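Local structure of methyl-coenzyme M reductase subunit beta (Methanosarcina barkeri, 1E6Y) at residues A244-L247 with L248-I251; P342-Y346 with G347-G351. The protein forms, as the beta subunit of methyl-coenzyme M reductase I, part of the nickel enzyme that releases methane from methyl-coenzyme M in the final step of methanogenesis. All coordinates share one frame; numbering follows the deposited sequence.

Contact 1 (A244-L247 with L248-I251)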
loop_
_atom_site.group_PDB
_atom_site.type_symbol
_atom_site.label_atom_id
_atom_site.label_comp_id
_atom_site.label_asym_id
_atom_site.label_seq_id
_atom_site.Cartn_x
_atom_site.Cartn_y
_atom_site.Cartn_z
ATOM N N ALA E 244 -5.780 17.337 37.185
ATOM C CA ALA E 244 -6.551 16.908 38.349
ATOM C C ALA E 244 -5.830 17.244 39.649
ATOM O O ALA E 244 -4.616 17.042 39.769
ATOM C CB ALA E 244 -6.823 15.414 38.278
ATOM N N ASN E 245 -6.573 17.842 40.578
ATOM C CA ASN E 245 -6.068 18.210 41.900
ATOM C C ASN E 245 -4.896 19.181 41.855
ATOM O O ASN E 245 -4.195 19.361 42.851
ATOM C CB ASN E 245 -5.686 16.956 42.695
ATOM C CG ASN E 245 -6.871 16.045 42.948
ATOM O OD1 ASN E 245 -8.025 16.463 42.839
ATOM N ND2 ASN E 245 -6.591 14.786 43.258
ATOM N N ASN E 246 -4.751 19.870 40.725
ATOM C CA ASN E 246 -3.676 20.839 40.511
ATOM C C ASN E 246 -2.287 20.222 40.643
ATOM O O ASN E 246 -1.297 20.940 40.787
ATOM C CB ASN E 246 -3.811 22.015 41.490
ATOM C CG ASN E 246 -3.577 23.359 40.829
ATOM O OD1 ASN E 246 -3.724 23.502 39.616
ATOM N ND2 ASN E 246 -3.238 24.361 41.631
ATOM N N LEU E 247 -2.214 18.897 40.547
ATOM C CA LEU E 247 -0.957 18.176 40.730
ATOM C C LEU E 247 0.061 18.558 39.660
ATOM O O LEU E 247 1.190 18.933 39.978
ATOM C CB LEU E 247 -1.203 16.665 40.704
ATOM C CG LEU E 247 -0.022 15.777 41.103
ATOM C CD1 LEU E 247 0.382 16.073 42.541
ATOM C CD2 LEU E 247 -0.397 14.309 40.943
ATOM N N LEU E 248 -0.370 18.528 38.402
ATOM C CA LEU E 248 0.484 18.907 37.281
ATOM C C LEU E 248 0.988 20.338 37.434
ATOM O O LEU E 248 2.192 20.586 37.389
ATOM C CB LEU E 248 -0.281 18.768 35.959
ATOM C CG LEU E 248 0.395 19.325 34.699
ATOM C CD1 LEU E 248 1.653 18.527 34.374
ATOM C CD2 LEU E 248 -0.581 19.276 33.541
ATOM N N TYR E 249 0.063 21.264 37.671
ATOM C CA TYR E 249 0.397 22.673 37.834
ATOM C C TYR E 249 1.359 22.906 39.001
ATOM O O TYR E 249 2.323 23.665 38.874
ATOM C CB TYR E 249 -0.880 23.494 38.043
ATOM C CG TYR E 249 -0.630 24.975 38.204
ATOM C CD1 TYR E 249 -0.574 25.815 37.094
ATOM C CD2 TYR E 249 -0.393 25.527 39.463
ATOM C CE1 TYR E 249 -0.283 27.168 37.232
ATOM C CE2 TYR E 249 -0.101 26.875 39.611
ATOM C CZ TYR E 249 -0.047 27.692 38.494
ATOM O OH TYR E 249 0.242 29.029 38.640
ATOM N N ASP E 250 1.077 22.276 40.138
ATOM C CA ASP E 250 1.874 22.468 41.346
ATOM C C ASP E 250 3.280 21.900 41.211
ATOM O O ASP E 250 4.247 22.511 41.668
ATOM C CB ASP E 250 1.181 21.831 42.556
ATOM C CG ASP E 250 0.004 22.651 43.063
ATOM O OD1 ASP E 250 -0.174 23.809 42.628
ATOM O OD2 ASP E 250 -0.748 22.133 43.910
ATOM N N ILE E 251 3.392 20.733 40.583
ATOM C CA ILE E 251 4.694 20.110 40.377
ATOM C C ILE E 251 5.547 20.956 39.435
ATOM O O ILE E 251 6.727 21.194 39.707
ATOM C CB ILE E 251 4.549 18.670 39.822
ATOM C CG1 ILE E 251 3.954 17.767 40.908
ATOM C CG2 ILE E 251 5.908 18.128 39.377
ATOM C CD1 ILE E 251 3.664 16.346 40.455
HETATM O O HOH W 1 -2.673 16.907 37.687
HETATM O O HOH W 2 -1.692 19.495 43.797
HETATM O O HOH W 3 -3.074 23.471 44.527
#
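The amide of N246 and the ring of Y249 lie side by side and point the same way, their planes 3° apart. N246 OD1 comes obliquely to the ring, 3.7 Å from Y249 CG, and lies closer still to Y249 CB. D250 OD1 sits at the ring edge, in its plane. The D250 carboxylate is turned 68° from the N246 amide.

These residues form the start of helix 247-255, entered through a type I' beta turn from A244 to L247. N246 holds the N-cap position, but its side chain makes no capping bond. Its OD1 accepts instead from N243 ND2, its ND2 bonds weakly to G11 O, and N243 OD1 takes the Y249 backbone N-H. N243 thus caps one of the first N-H groups and probably helps to hold the N246 amide. N246 ND2 lies 3.3 Å from D250 OD1 but is not aligned for a hydrogen bond. Water 3 links the two residues, accepting from N246 ND2 and donating to D250 OD2. Water 2 donates to D250 OD2 and N245 O. Water 1 joins A244 O to L248 N, a further N-H of the first helical turn.

The helical bonds start with D250 N to N246 O at 2.8 Å and I251 N to L247 O at 2.9 Å. L248 and I251 also pack on helix 296-318, and Y249 touches N69 of the gamma subunit.

With CG1 of I251 beside its backbone N (chi1 -69°), the branch runs back along L247. I251 CD1 ends 3.8 Å from L247 CG.

Contact 2 (P342-Y346 with G347-G351)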
loop_
_atom_site.group_PDB
_atom_site.type_symbol
_atom_site.label_atom_id
_atom_site.label_comp_id
_atom_site.label_asym_id
_atom_site.label_seq_id
_atom_site.Cartn_x
_atom_site.Cartn_y
_atom_site.Cartn_z
ATOM N N PRO E 342 7.629 0.523 37.999
ATOM C CA PRO E 342 7.573 0.762 36.552
ATOM C C PRO E 342 7.196 2.199 36.204
ATOM O O PRO E 342 6.406 2.835 36.906
ATOM C CB PRO E 342 6.518 -0.235 36.069
ATOM C CG PRO E 342 5.641 -0.431 37.256
ATOM C CD PRO E 342 6.582 -0.419 38.429
ATOM N N GLY E 343 7.815 2.716 35.148
ATOM C CA GLY E 343 7.493 4.048 34.671
ATOM C C GLY E 343 6.119 4.096 34.034
ATOM O O GLY E 343 5.403 3.088 33.994
ATOM N N CYS E 344 5.754 5.265 33.515
ATOM C CA CYS E 344 4.428 5.468 32.948
ATOM C C CYS E 344 4.152 4.509 31.794
ATOM O O CYS E 344 5.011 4.280 30.941
ATOM C CB CYS E 344 4.264 6.907 32.469
ATOM S SG CYS E 344 2.594 7.270 31.894
ATOM N N ASP E 345 2.972 3.897 31.827
ATOM C CA ASP E 345 2.551 2.913 30.833
ATOM C C ASP E 345 3.462 1.682 30.856
ATOM O O ASP E 345 3.587 0.968 29.858
ATOM C CB ASP E 345 2.533 3.547 29.435
ATOM C CG ASP E 345 1.369 3.063 28.579
ATOM O OD1 ASP E 345 0.567 2.226 29.035
ATOM O OD2 ASP E 345 1.261 3.525 27.430
ATOM N N TYR E 346 4.095 1.453 32.007
ATOM C CA TYR E 346 4.880 0.249 32.274
ATOM C C TYR E 346 5.986 0.027 31.247
ATOM O O TYR E 346 6.252 -1.100 30.824
ATOM C CB TYR E 346 3.950 -0.969 32.368
ATOM C CG TYR E 346 2.711 -0.682 33.185
ATOM C CD1 TYR E 346 2.819 -0.241 34.504
ATOM C CD2 TYR E 346 1.449 -0.668 32.589
ATOM C CE1 TYR E 346 1.713 0.226 35.199
ATOM C CE2 TYR E 346 0.332 -0.207 33.279
ATOM C CZ TYR E 346 0.474 0.245 34.582
ATOM O OH TYR E 346 -0.610 0.759 35.256
ATOM N N GLY E 347 6.674 1.116 30.912
ATOM C CA GLY E 347 7.774 1.053 29.973
ATOM C C GLY E 347 7.464 1.684 28.628
ATOM O O GLY E 347 8.382 2.058 27.904
ATOM N N LYS E 348 6.183 1.836 28.302
ATOM C CA LYS E 348 5.794 2.241 26.952
ATOM C C LYS E 348 5.985 3.724 26.655
ATOM O O LYS E 348 6.182 4.099 25.498
ATOM C CB LYS E 348 4.349 1.829 26.655
ATOM C CG LYS E 348 4.138 0.320 26.644
ATOM C CD LYS E 348 3.253 -0.126 25.495
ATOM C CE LYS E 348 1.782 0.035 25.830
ATOM N NZ LYS E 348 1.249 -1.124 26.596
ATOM N N VAL E 349 5.943 4.572 27.680
ATOM C CA VAL E 349 6.298 5.974 27.471
ATOM C C VAL E 349 7.802 6.093 27.249
ATOM O O VAL E 349 8.243 6.763 26.319
ATOM C CB VAL E 349 5.873 6.872 28.656
ATOM C CG1 VAL E 349 6.414 8.284 28.461
ATOM C CG2 VAL E 349 4.352 6.914 28.760
ATOM N N GLU E 350 8.577 5.383 28.063
ATOM C CA GLU E 350 10.025 5.333 27.883
ATOM C C GLU E 350 10.380 4.747 26.520
ATOM O O GLU E 350 11.210 5.300 25.801
ATOM C CB GLU E 350 10.665 4.489 28.984
ATOM C CG GLU E 350 12.178 4.544 28.998
ATOM C CD GLU E 350 12.795 3.582 29.996
ATOM O OE1 GLU E 350 13.928 3.124 29.739
ATOM O OE2 GLU E 350 12.165 3.298 31.039
ATOM N N GLY E 351 9.712 3.652 26.160
ATOM C CA GLY E 351 9.940 3.009 24.879
ATOM C C GLY E 351 9.601 3.915 23.712
ATOM O O GLY E 351 10.417 4.093 22.804
HETATM O O HOH W 4 7.632 4.334 30.544
HETATM O O HOH W 5 1.459 -1.668 29.267
#
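Helix 348-358 begins here, led in by two successive tight turns. Y346 N bonds to G343 O in the first, and K348 N to D345 O in the second, at 3.1 Å. In this second bond the donor stands above the carbonyl plane, 70° out of it. D345, Y346 and G347 all have positive phi. G347 is the N-cap residue, and at its phi of 109° a side chain would strike Y346 O.

C344 O serves the next amides of the helix. It takes a weak bond from V349 N at 3.4 Å. It also accepts from water 4, which in turn accepts from E350 N. The first three amides of the helix therefore all have acceptors.

D345 and K348 cross at a slant. The carboxylate lies against the lysine's aliphatic part, with D345 OD2 3.6 Å from K348 CB. The charged ends stay apart: D345 OD1 is 4.2 Å from K348 NZ, too far for a salt bridge. Each has its main partner elsewhere: D345 OD1 forms a salt bridge with R383 and OD2 a hydrogen bond with S382, while K348 NZ pairs with an acidic side chain of another protein chain. K348 NZ also gives a bond of 2.7 Å to the oxygen of water 5. Replacing D345 by an alanine is likely to leave R383 and the S382 hydroxyl without their mate and to open a gap beside the K348 chain.

Y346 OH bonds to H232, and its ring meets F242 of the gamma subunit edge-to-face. The sulfur of C344 is anti to the backbone N (chi1 -175°), which sets C344 SG 3.6 Å from V349 CG2.

Contact 1 precedes contact 2 along the chain. Each covers the loop into a helix, 247-255 and 348-358 respectively. Their centres are 21 Å apart and their nearest atoms about 12 Å, so they do not touch. Both lie within the C-terminal domain of the beta-subunit family. Helix 296-318 connects them: L248 and I251 rest on it around V305, L308 and A309, C344 on A303 and A304. Helix 228-241 also reaches both, through Y239 and H232. Both contacts meet a gamma subunit. Neither is at a known binding site, but helix 348-358 runs on to F358, which lines the coenzyme M and coenzyme B pockets.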